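Local coordinates for protein taurocyamine kinase (Schistosoma mansoni, PDB 4WOD) that catalyses the reversible, magnesium-dependent transfer of phosphate between ATP and taurocyamine, using two fused phosphagen kinase repeats, at residues 74-77 / 78-82; 336-339 / 340-344; 365-369 / 370-374; 407-410 / 411-414. The protein carries 4 engineered substitutions. All coordinates share one frame; numbering follows the deposited sequence.

Contact 1: residues 74-77 / 78-82; sequences RDFF and DAVIA
R74 and D78 lie one turn apart on helix 74-84, where regular i to i+4 backbone bonds run from D78 N to R74 O, from V80 N to F76 O and from I81 N to F77 O, the last at 2.8 Å. Along the polar flank R74 and D78 form a salt bridge, R74 NE lying 2.7 Å from D78 OD2. The carboxylate oxygen sits at the edge of the guanidinium, in its plane, yet the nitrogen meets the carboxylate from above, because the two planes are turned 64° apart. The arginine chain, bent at chi2 (141°), offers NE rather than its terminal nitrogens. An aspartate suits the place between two arginines: OD2 takes R74 and OD1 takes R261.

On the buried flank V80 lays CG2 over one face of the F76 ring, a CH-pi contact 4.1 Å from the ring centroid and only 18° off its normal. A branched, rigid side chain can present a methyl this squarely. Next to it, I81 CD1 reaches F77 CB at 4.3 Å.

V80 packs on L61, which lines the bound-arginine pocket, and I81 on L272. The apolar groups also face the rest of the small helical N-terminal domain: F76 packs on L46 and V50 of helix 46-55 and, with V80, on Y26 of helix 22-26, while the F77 ring meets Y70 of helix 69-72 edge-to-face.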
loop_
_atom_site.group_PDB
_atom_site.type_symbol
_atom_site.label_atom_id
_atom_site.label_comp_id
_atom_site.label_asym_id
_atom_site.label_seq_id
_atom_site.Cartn_x
_atom_site.Cartn_y
_atom_site.Cartn_z
ATOM N N ARG A 74 -31.200 4.074 8.305
ATOM C CA ARG A 74 -30.191 3.320 9.054
ATOM C C ARG A 74 -29.595 2.075 8.382
ATOM O O ARG A 74 -28.411 1.806 8.541
ATOM C CB ARG A 74 -30.765 2.896 10.394
ATOM C CG ARG A 74 -29.716 2.250 11.260
ATOM C CD ARG A 74 -29.839 2.650 12.688
ATOM N NE ARG A 74 -29.143 1.691 13.529
ATOM C CZ ARG A 74 -29.451 1.488 14.802
ATOM N NH1 ARG A 74 -30.437 2.188 15.355
ATOM N NH2 ARG A 74 -28.787 0.585 15.503
ATOM N N ASP A 75 -30.404 1.306 7.657
ATOM C CA ASP A 75 -29.896 0.077 7.034
ATOM C C ASP A 75 -28.769 0.404 6.059
ATOM O O ASP A 75 -27.836 -0.384 5.878
ATOM C CB ASP A 75 -30.999 -0.685 6.281
ATOM C CG ASP A 75 -32.118 -1.169 7.177
ATOM O OD1 ASP A 75 -31.977 -1.162 8.422
ATOM O OD2 ASP A 75 -33.151 -1.577 6.613
ATOM N N PHE A 76 -28.883 1.565 5.417
ATOM C CA PHE A 76 -27.886 2.043 4.464
ATOM C C PHE A 76 -26.677 2.637 5.188
ATOM O O PHE A 76 -25.539 2.221 4.961
ATOM C CB PHE A 76 -28.517 3.076 3.516
ATOM C CG PHE A 76 -27.526 3.830 2.661
ATOM C CD1 PHE A 76 -26.912 3.217 1.570
ATOM C CD2 PHE A 76 -27.230 5.170 2.928
ATOM C CE1 PHE A 76 -25.999 3.920 0.774
ATOM C CE2 PHE A 76 -26.309 5.889 2.130
ATOM C CZ PHE A 76 -25.696 5.262 1.054
ATOM N N PHE A 77 -26.917 3.614 6.060
ATOM C CA PHE A 77 -25.789 4.317 6.695
ATOM C C PHE A 77 -24.979 3.438 7.653
ATOM O O PHE A 77 -23.762 3.614 7.750
ATOM C CB PHE A 77 -26.275 5.568 7.441
ATOM C CG PHE A 77 -26.464 6.769 6.549
ATOM C CD1 PHE A 77 -25.371 7.527 6.140
ATOM C CD2 PHE A 77 -27.728 7.133 6.110
ATOM C CE1 PHE A 77 -25.537 8.635 5.306
ATOM C CE2 PHE A 77 -27.902 8.247 5.281
ATOM C CZ PHE A 77 -26.791 8.997 4.875
ATOM N N ASP A 78 -25.634 2.525 8.377
ATOM C CA ASP A 78 -24.898 1.661 9.310
ATOM C C ASP A 78 -23.942 0.766 8.527
ATOM O O ASP A 78 -22.812 0.509 8.952
ATOM C CB ASP A 78 -25.845 0.821 10.165
ATOM C CG ASP A 78 -26.222 1.517 11.457
ATOM O OD1 ASP A 78 -25.840 2.699 11.616
ATOM O OD2 ASP A 78 -26.900 0.898 12.308
ATOM N N ALA A 79 -24.392 0.329 7.359
ATOM C CA ALA A 79 -23.552 -0.480 6.494
ATOM C C ALA A 79 -22.348 0.328 6.019
ATOM O O ALA A 79 -21.207 -0.150 6.089
ATOM C CB ALA A 79 -24.356 -1.010 5.316
ATOM N N VAL A 80 -22.589 1.563 5.568
ATOM C CA VAL A 80 -21.511 2.434 5.099
ATOM C C VAL A 80 -20.504 2.758 6.214
ATOM O O VAL A 80 -19.284 2.750 6.011
ATOM C CB VAL A 80 -22.089 3.761 4.518
ATOM C CG1 VAL A 80 -20.997 4.792 4.302
ATOM C CG2 VAL A 80 -22.864 3.490 3.223
ATOM N N ILE A 81 -21.037 3.059 7.389
ATOM C CA ILE A 81 -20.230 3.499 8.522
ATOM C C ILE A 81 -19.377 2.355 9.055
ATOM O O ILE A 81 -18.175 2.523 9.287
ATOM C CB ILE A 81 -21.136 4.074 9.646
ATOM C CG1 ILE A 81 -21.708 5.431 9.221
ATOM C CG2 ILE A 81 -20.376 4.203 10.962
ATOM C CD1 ILE A 81 -22.920 5.870 10.052
ATOM N N ALA A 82 -19.999 1.188 9.232
ATOM C CA ALA A 82 -19.290 -0.012 9.674
ATOM C C ALA A 82 -18.136 -0.342 8.724
ATOM O O ALA A 82 -17.043 -0.663 9.156
ATOM C CB ALA A 82 -20.251 -1.200 9.789
#

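Contact 2: residues 336-339 / 340-344; sequences TEMH and SGVRA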
loop_
_atom_site.group_PDB
_atom_site.type_symbol
_atom_site.label_atom_id
_atom_site.label_comp_id
_atom_site.label_asym_id
_atom_site.label_seq_id
_atom_site.Cartn_x
_atom_site.Cartn_y
_atom_site.Cartn_z
ATOM N N THR A 336 -4.131 10.892 21.881
ATOM C CA THR A 336 -3.043 10.013 22.330
ATOM C C THR A 336 -2.561 9.125 21.162
ATOM O O THR A 336 -1.362 9.007 20.905
ATOM C CB THR A 336 -3.471 9.135 23.509
ATOM O OG1 THR A 336 -3.832 9.970 24.621
ATOM C CG2 THR A 336 -2.347 8.194 23.914
ATOM N N GLU A 337 -3.497 8.522 20.445
ATOM C CA GLU A 337 -3.136 7.781 19.234
ATOM C C GLU A 337 -2.283 8.631 18.289
ATOM O O GLU A 337 -1.230 8.184 17.805
ATOM C CB GLU A 337 -4.391 7.293 18.507
ATOM C CG GLU A 337 -4.076 6.520 17.228
ATOM C CD GLU A 337 -5.313 6.222 16.393
ATOM O OE1 GLU A 337 -5.911 7.173 15.843
ATOM O OE2 GLU A 337 -5.692 5.037 16.287
ATOM N N MET A 338 -2.721 9.868 18.051
ATOM C CA MET A 338 -1.972 10.790 17.220
ATOM C C MET A 338 -0.565 11.005 17.767
ATOM O O MET A 338 0.427 10.872 17.049
ATOM C CB MET A 338 -2.692 12.140 17.125
ATOM C CG MET A 338 -1.973 13.171 16.270
ATOM S SD MET A 338 -0.889 14.260 17.244
ATOM C CE MET A 338 -0.395 15.462 16.026
ATOM N N HIS A 339 -0.482 11.349 19.042
ATOM C CA HIS A 339 0.805 11.745 19.590
ATOM C C HIS A 339 1.795 10.593 19.594
ATOM O O HIS A 339 2.964 10.768 19.230
ATOM C CB HIS A 339 0.660 12.295 21.000
ATOM C CG HIS A 339 1.949 12.820 21.547
ATOM N ND1 HIS A 339 2.801 12.049 22.308
ATOM C CD2 HIS A 339 2.543 14.029 21.422
ATOM C CE1 HIS A 339 3.863 12.764 22.634
ATOM N NE2 HIS A 339 3.728 13.973 22.117
ATOM N N SER A 340 1.317 9.423 20.014
ATOM C CA SER A 340 2.128 8.219 20.087
ATOM C C SER A 340 2.627 7.818 18.714
ATOM O O SER A 340 3.815 7.569 18.530
ATOM C CB SER A 340 1.339 7.063 20.697
ATOM O OG SER A 340 1.136 7.293 22.077
ATOM N N GLY A 341 1.706 7.728 17.763
ATOM C CA GLY A 341 2.055 7.345 16.406
ATOM C C GLY A 341 2.978 8.341 15.724
ATOM O O GLY A 341 3.974 7.936 15.102
ATOM N N VAL A 342 2.665 9.637 15.832
ATOM C CA VAL A 342 3.467 10.640 15.160
ATOM C C VAL A 342 4.877 10.628 15.764
ATOM O O VAL A 342 5.886 10.686 15.040
ATOM C CB VAL A 342 2.840 12.074 15.243
ATOM C CG1 VAL A 342 3.860 13.117 14.910
ATOM C CG2 VAL A 342 1.636 12.212 14.297
ATOM N N ARG A 343 4.936 10.521 17.091
ATOM C CA ARG A 343 6.224 10.457 17.763
ATOM C C ARG A 343 7.070 9.281 17.215
ATOM O O ARG A 343 8.226 9.477 16.842
ATOM C CB ARG A 343 6.043 10.329 19.281
ATOM C CG ARG A 343 7.339 9.920 19.961
ATOM C CD ARG A 343 7.208 9.795 21.475
ATOM N NE ARG A 343 8.534 9.609 22.061
ATOM C CZ ARG A 343 8.790 9.607 23.367
ATOM N NH1 ARG A 343 7.803 9.799 24.235
ATOM N NH2 ARG A 343 10.036 9.438 23.804
ATOM N N ALA A 344 6.479 8.087 17.124
ATOM C CA ALA A 344 7.171 6.934 16.548
ATOM C C ALA A 344 7.654 7.197 15.112
ATOM O O ALA A 344 8.761 6.801 14.728
ATOM C CB ALA A 344 6.256 5.677 16.573
HETATM O O HOH W 1 1.482 9.782 23.709
#
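S340 stands one turn beyond T336 in helix 331-355, a long helix packed on the antiparallel sheet of the first catalytic domain, and this i to i+4 pair shares a polar flank with H339. The backbone bonds are regular: S340 N reaches T336 O at 2.9 Å, with an N-H...O angle of 171°. G341 N, V342 N and R343 N continue the i to i+4 pattern to the carbonyls of E337, M338 and H339.

Side-chain polar contacts gather about S340. A short hydroxyl can turn back on its own helix: with OG beside the backbone N (chi1 -71°), it comes within 3.2 Å of T336 O, at most a weak bond, since its proton has another possible acceptor. A water joins two neighbours in sequence, lying 3.0 Å from S340 OG and also hydrogen-bonded to H339 ND1. The other ring nitrogen of H339, NE2, bonds to T108 O, and partners at both nitrogens restrain the rotation of the imidazole. R343 extends away from this group to form a salt bridge with E347.

The apolar contact is carried by M338 and V342, which face the sheet. M338, flexible and unbranched, lies against V280 of strand 277-283, in a segment predicted to bind ATP; V342 touches V280 too, and L321 of strand 318-323. Between the two apolar side chains, M338 CE comes to 4.2 Å from V342 CG2.

Contact 3: residues 365-369 / 370-374; sequences PVEPL and TYLAK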
loop_
_atom_site.group_PDB
_atom_site.type_symbol
_atom_site.label_atom_id
_atom_site.label_comp_id
_atom_site.label_asym_id
_atom_site.label_seq_id
_atom_site.Cartn_x
_atom_site.Cartn_y
_atom_site.Cartn_z
ATOM N N PRO A 365 16.768 3.802 0.879
ATOM C CA PRO A 365 17.177 3.945 2.281
ATOM C C PRO A 365 16.563 2.823 3.130
ATOM O O PRO A 365 15.556 2.244 2.731
ATOM C CB PRO A 365 16.636 5.330 2.663
ATOM C CG PRO A 365 15.482 5.537 1.771
ATOM C CD PRO A 365 15.804 4.835 0.473
ATOM N N VAL A 366 17.171 2.488 4.264
ATOM C CA VAL A 366 16.667 1.393 5.061
ATOM C C VAL A 366 16.713 1.750 6.539
ATOM O O VAL A 366 17.598 2.492 6.975
ATOM C CB VAL A 366 17.459 0.084 4.796
ATOM C CG1 VAL A 366 18.912 0.208 5.297
ATOM C CG2 VAL A 366 16.730 -1.142 5.394
ATOM N N GLU A 367 15.753 1.227 7.297
ATOM C CA GLU A 367 15.738 1.395 8.754
ATOM C C GLU A 367 16.986 0.740 9.374
ATOM O O GLU A 367 17.573 -0.186 8.785
ATOM C CB GLU A 367 14.466 0.785 9.343
ATOM C CG GLU A 367 13.139 1.367 8.811
ATOM C CD GLU A 367 12.553 0.607 7.611
ATOM O OE1 GLU A 367 13.320 0.118 6.753
ATOM O OE2 GLU A 367 11.312 0.501 7.528
ATOM N N PRO A 368 17.400 1.214 10.563
ATOM C CA PRO A 368 18.494 0.539 11.270
ATOM C C PRO A 368 18.264 -0.971 11.405
ATOM O O PRO A 368 17.131 -1.414 11.638
ATOM C CB PRO A 368 18.485 1.216 12.643
ATOM C CG PRO A 368 18.040 2.619 12.345
ATOM C CD PRO A 368 16.956 2.428 11.274
ATOM N N LEU A 369 19.332 -1.740 11.220
ATOM C CA LEU A 369 19.283 -3.189 11.363
ATOM C C LEU A 369 18.605 -3.639 12.666
ATOM O O LEU A 369 17.774 -4.545 12.656
ATOM C CB LEU A 369 20.691 -3.765 11.288
ATOM C CG LEU A 369 20.823 -5.267 11.516
ATOM C CD1 LEU A 369 19.904 -6.062 10.545
ATOM C CD2 LEU A 369 22.280 -5.673 11.372
ATOM N N THR A 370 18.943 -3.008 13.784
ATOM C CA THR A 370 18.361 -3.450 15.059
ATOM C C THR A 370 16.870 -3.149 15.161
ATOM O O THR A 370 16.147 -3.844 15.886
ATOM C CB THR A 370 19.065 -2.819 16.266
ATOM O OG1 THR A 370 19.030 -1.397 16.134
ATOM C CG2 THR A 370 20.509 -3.298 16.338
ATOM N N TYR A 371 16.407 -2.130 14.438
ATOM C CA TYR A 371 14.971 -1.832 14.376
ATOM C C TYR A 371 14.234 -2.920 13.600
ATOM O O TYR A 371 13.189 -3.423 14.032
ATOM C CB TYR A 371 14.716 -0.467 13.725
ATOM C CG TYR A 371 13.242 -0.121 13.545
ATOM C CD1 TYR A 371 12.506 0.430 14.594
ATOM C CD2 TYR A 371 12.591 -0.320 12.327
ATOM C CE1 TYR A 371 11.165 0.754 14.440
ATOM C CE2 TYR A 371 11.252 0.006 12.162
ATOM C CZ TYR A 371 10.537 0.538 13.224
ATOM O OH TYR A 371 9.194 0.881 13.084
ATOM N N LEU A 372 14.782 -3.273 12.444
ATOM C CA LEU A 372 14.187 -4.326 11.625
ATOM C C LEU A 372 14.262 -5.677 12.310
ATOM O O LEU A 372 13.377 -6.509 12.135
ATOM C CB LEU A 372 14.870 -4.398 10.248
ATOM C CG LEU A 372 14.593 -3.174 9.373
ATOM C CD1 LEU A 372 15.389 -3.240 8.038
ATOM C CD2 LEU A 372 13.106 -3.005 9.115
ATOM N N ALA A 373 15.322 -5.911 13.078
ATOM C CA ALA A 373 15.457 -7.177 13.792
ATOM C C ALA A 373 14.334 -7.332 14.831
ATOM O O ALA A 373 13.891 -8.445 15.111
ATOM C CB ALA A 373 16.823 -7.270 14.456
ATOM N N LYS A 374 13.880 -6.217 15.398
ATOM C CA LYS A 374 12.763 -6.266 16.346
ATOM C C LYS A 374 11.477 -6.633 15.613
ATOM O O LYS A 374 10.741 -7.509 16.063
ATOM C CB LYS A 374 12.605 -4.939 17.093
ATOM C CG LYS A 374 13.816 -4.568 17.941
ATOM C CD LYS A 374 13.472 -3.527 19.004
ATOM C CE LYS A 374 14.197 -2.193 18.758
ATOM N NZ LYS A 374 15.405 -2.011 19.618
#
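P368 is the N-cap of helix 369-376, the first helix of the second repeat, and its carbonyl receives the opening backbone bonds. L372 N bonds to P368 O at 3.1 Å with an N-H...O angle of 166°, and Y371 N makes a weak bond to the same oxygen. A further turn is closed by A373 N and L369 O, 2.8 Å apart. Proline offers no side-chain cap, but its ring restricts phi and its nitrogen has no hydrogen needing a partner.

The apolar contacts fold the incoming chain against the first turn. P368 CB rests 4.3 Å from Y371 CB, while the Y371 ring, placed by a chi1 of 176°, brings CD2 to 3.7 Å from E367 CB. That approach is oblique to the ring.

The polar end of E367 looks beyond the two segments: OE1 forms a salt bridge with R414, and OE2 is hydrogen-bonded to the hydroxyl of Y418. Both partners lie on helix 409-418, so a buried carboxylate is matched by a buried cation. E367 crosses L372 at about a right angle, and L372 CD2 lies beside the carboxylate, 3.9 Å from E367 OE1. L348 and L352 of helix 331-355 also touch E367. V366, whose beta-branch sends CG2 away from its own nitrogen, completes the packing by setting CG2 3.6 Å from L372 CD1.

Contact 4: residues 407-410 / 411-414; sequences ATLA and HMIR
T408 and H411 form a capping box at the start of helix 409-418, with T408 as the N-cap. Followed outward, H411 begins with CB lying 3.2 Å from T408 O. CG, held beside its own backbone N by a chi1 of -84°, comes 3.3 Å from T408 OG1. ND1 then turns back to the cap residue and accepts a hydrogen bond from T408 N at 3.2 Å, the donor sitting at the ring edge close to its plane, although the N-H...N angle is a bent 135°. CE1 passes T408 CG2 at 4.1 Å, and at the tip NE2 bonds to M364 O.

The reciprocal half of the box is H411 N, which gives its hydrogen to T408 OG1 at 2.9 Å. Threonine suits this place because OG1, lying between its backbone N and carbonyl carbon (chi1 67°), faces the first turn, while the methyl is left to pack against the imidazole.

On the apolar side, L409 CD1 touches M412 CG at 3.9 Å, and L409 and M412 both lie on Y439 of helix 437-448. I413 packs on L369 and L372 of helix 369-376.

With ND1 accepting from a backbone N-H and NE2 bonded to a carbonyl oxygen, the pattern is consistent with a neutral imidazole carrying its hydrogen on NE2. One buried histidine can thus satisfy T408 N and M364 O at once, tying the helix start to the opening residues of the second repeat.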
loop_
_atom_site.group_PDB
_atom_site.type_symbol
_atom_site.label_atom_id
_atom_site.label_comp_id
_atom_site.label_asym_id
_atom_site.label_seq_id
_atom_site.Cartn_x
_atom_site.Cartn_y
_atom_site.Cartn_z
ATOM N N ALA A 407 24.849 -1.833 -0.305
ATOM C CA ALA A 407 23.899 -2.781 0.230
ATOM C C ALA A 407 24.193 -3.101 1.711
ATOM O O ALA A 407 25.357 -3.167 2.148
ATOM C CB ALA A 407 23.905 -4.058 -0.609
ATOM N N THR A 408 23.128 -3.280 2.479
ATOM C CA THR A 408 23.254 -3.582 3.902
ATOM C C THR A 408 22.500 -4.847 4.273
ATOM O O THR A 408 21.649 -5.323 3.506
ATOM C CB THR A 408 22.721 -2.427 4.772
ATOM O OG1 THR A 408 21.298 -2.311 4.599
ATOM C CG2 THR A 408 23.401 -1.110 4.396
ATOM N N LEU A 409 22.815 -5.384 5.455
ATOM C CA LEU A 409 22.124 -6.550 5.991
ATOM C C LEU A 409 20.686 -6.168 6.305
ATOM O O LEU A 409 19.757 -6.984 6.173
ATOM C CB LEU A 409 22.836 -7.079 7.249
ATOM C CG LEU A 409 22.234 -8.295 7.968
ATOM C CD1 LEU A 409 22.224 -9.543 7.088
ATOM C CD2 LEU A 409 23.000 -8.574 9.255
ATOM N N ALA A 410 20.512 -4.914 6.719
ATOM C CA ALA A 410 19.191 -4.393 7.014
ATOM C C ALA A 410 18.332 -4.424 5.757
ATOM O O ALA A 410 17.172 -4.839 5.798
ATOM C CB ALA A 410 19.289 -3.005 7.557
ATOM N N HIS A 411 18.921 -4.012 4.631
ATOM C CA HIS A 411 18.229 -4.089 3.348
ATOM C C HIS A 411 17.654 -5.475 3.093
ATOM O O HIS A 411 16.519 -5.613 2.623
ATOM C CB HIS A 411 19.178 -3.729 2.189
ATOM C CG HIS A 411 19.297 -2.262 1.936
ATOM N ND1 HIS A 411 20.484 -1.575 2.088
ATOM C CD2 HIS A 411 18.379 -1.350 1.548
ATOM C CE1 HIS A 411 20.293 -0.305 1.784
ATOM N NE2 HIS A 411 19.022 -0.142 1.460
ATOM N N MET A 412 18.441 -6.505 3.389
ATOM C CA MET A 412 18.079 -7.832 2.912
ATOM C C MET A 412 17.104 -8.560 3.850
ATOM O O MET A 412 16.380 -9.444 3.411
ATOM C CB MET A 412 19.346 -8.673 2.644
ATOM C CG MET A 412 20.024 -9.322 3.841
ATOM S SD MET A 412 21.408 -10.413 3.306
ATOM C CE MET A 412 22.159 -9.346 2.100
ATOM N N ILE A 413 17.021 -8.159 5.114
ATOM C CA ILE A 413 16.012 -8.768 5.987
ATOM C C ILE A 413 14.685 -7.983 6.013
ATOM O O ILE A 413 13.695 -8.461 6.577
ATOM C CB ILE A 413 16.518 -8.919 7.451
ATOM C CG1 ILE A 413 16.650 -7.547 8.116
ATOM C CG2 ILE A 413 17.831 -9.734 7.507
ATOM C CD1 ILE A 413 16.629 -7.609 9.636
ATOM N N ARG A 414 14.652 -6.815 5.375
ATOM C CA ARG A 414 13.483 -5.935 5.435
ATOM C C ARG A 414 12.189 -6.628 4.989
ATOM O O ARG A 414 11.135 -6.469 5.637
ATOM C CB ARG A 414 13.700 -4.674 4.593
ATOM C CG ARG A 414 12.704 -3.579 4.917
ATOM C CD ARG A 414 12.899 -2.300 4.084
ATOM N NE ARG A 414 12.087 -1.204 4.620
ATOM C CZ ARG A 414 10.805 -0.999 4.310
ATOM N NH1 ARG A 414 10.180 -1.804 3.452
ATOM N NH2 ARG A 414 10.142 0.007 4.863
#

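How the contacts relate
From the N terminus, contact 1 lies in the small helical domain of the first repeat, and contact 2 follows on helix 331-355, against that repeat's catalytic sheet. The same helix runs on to pack against contact 3, tying the first repeat to the second. After helices 385-388 and 392-398 the chain returns beside contact 3 as helix 409-418, contact 4. All four are local turns in series; none closes a long loop, nests or crosses. Contacts 3 and 4, centres about 8 Å apart, do touch, as where V366 CG1 meets T408 OG1. Contact 2 stays about 6 Å from contact 3 at nearest atoms, whereas contact 1 lies across the chain's centre from contacts 3 and 4.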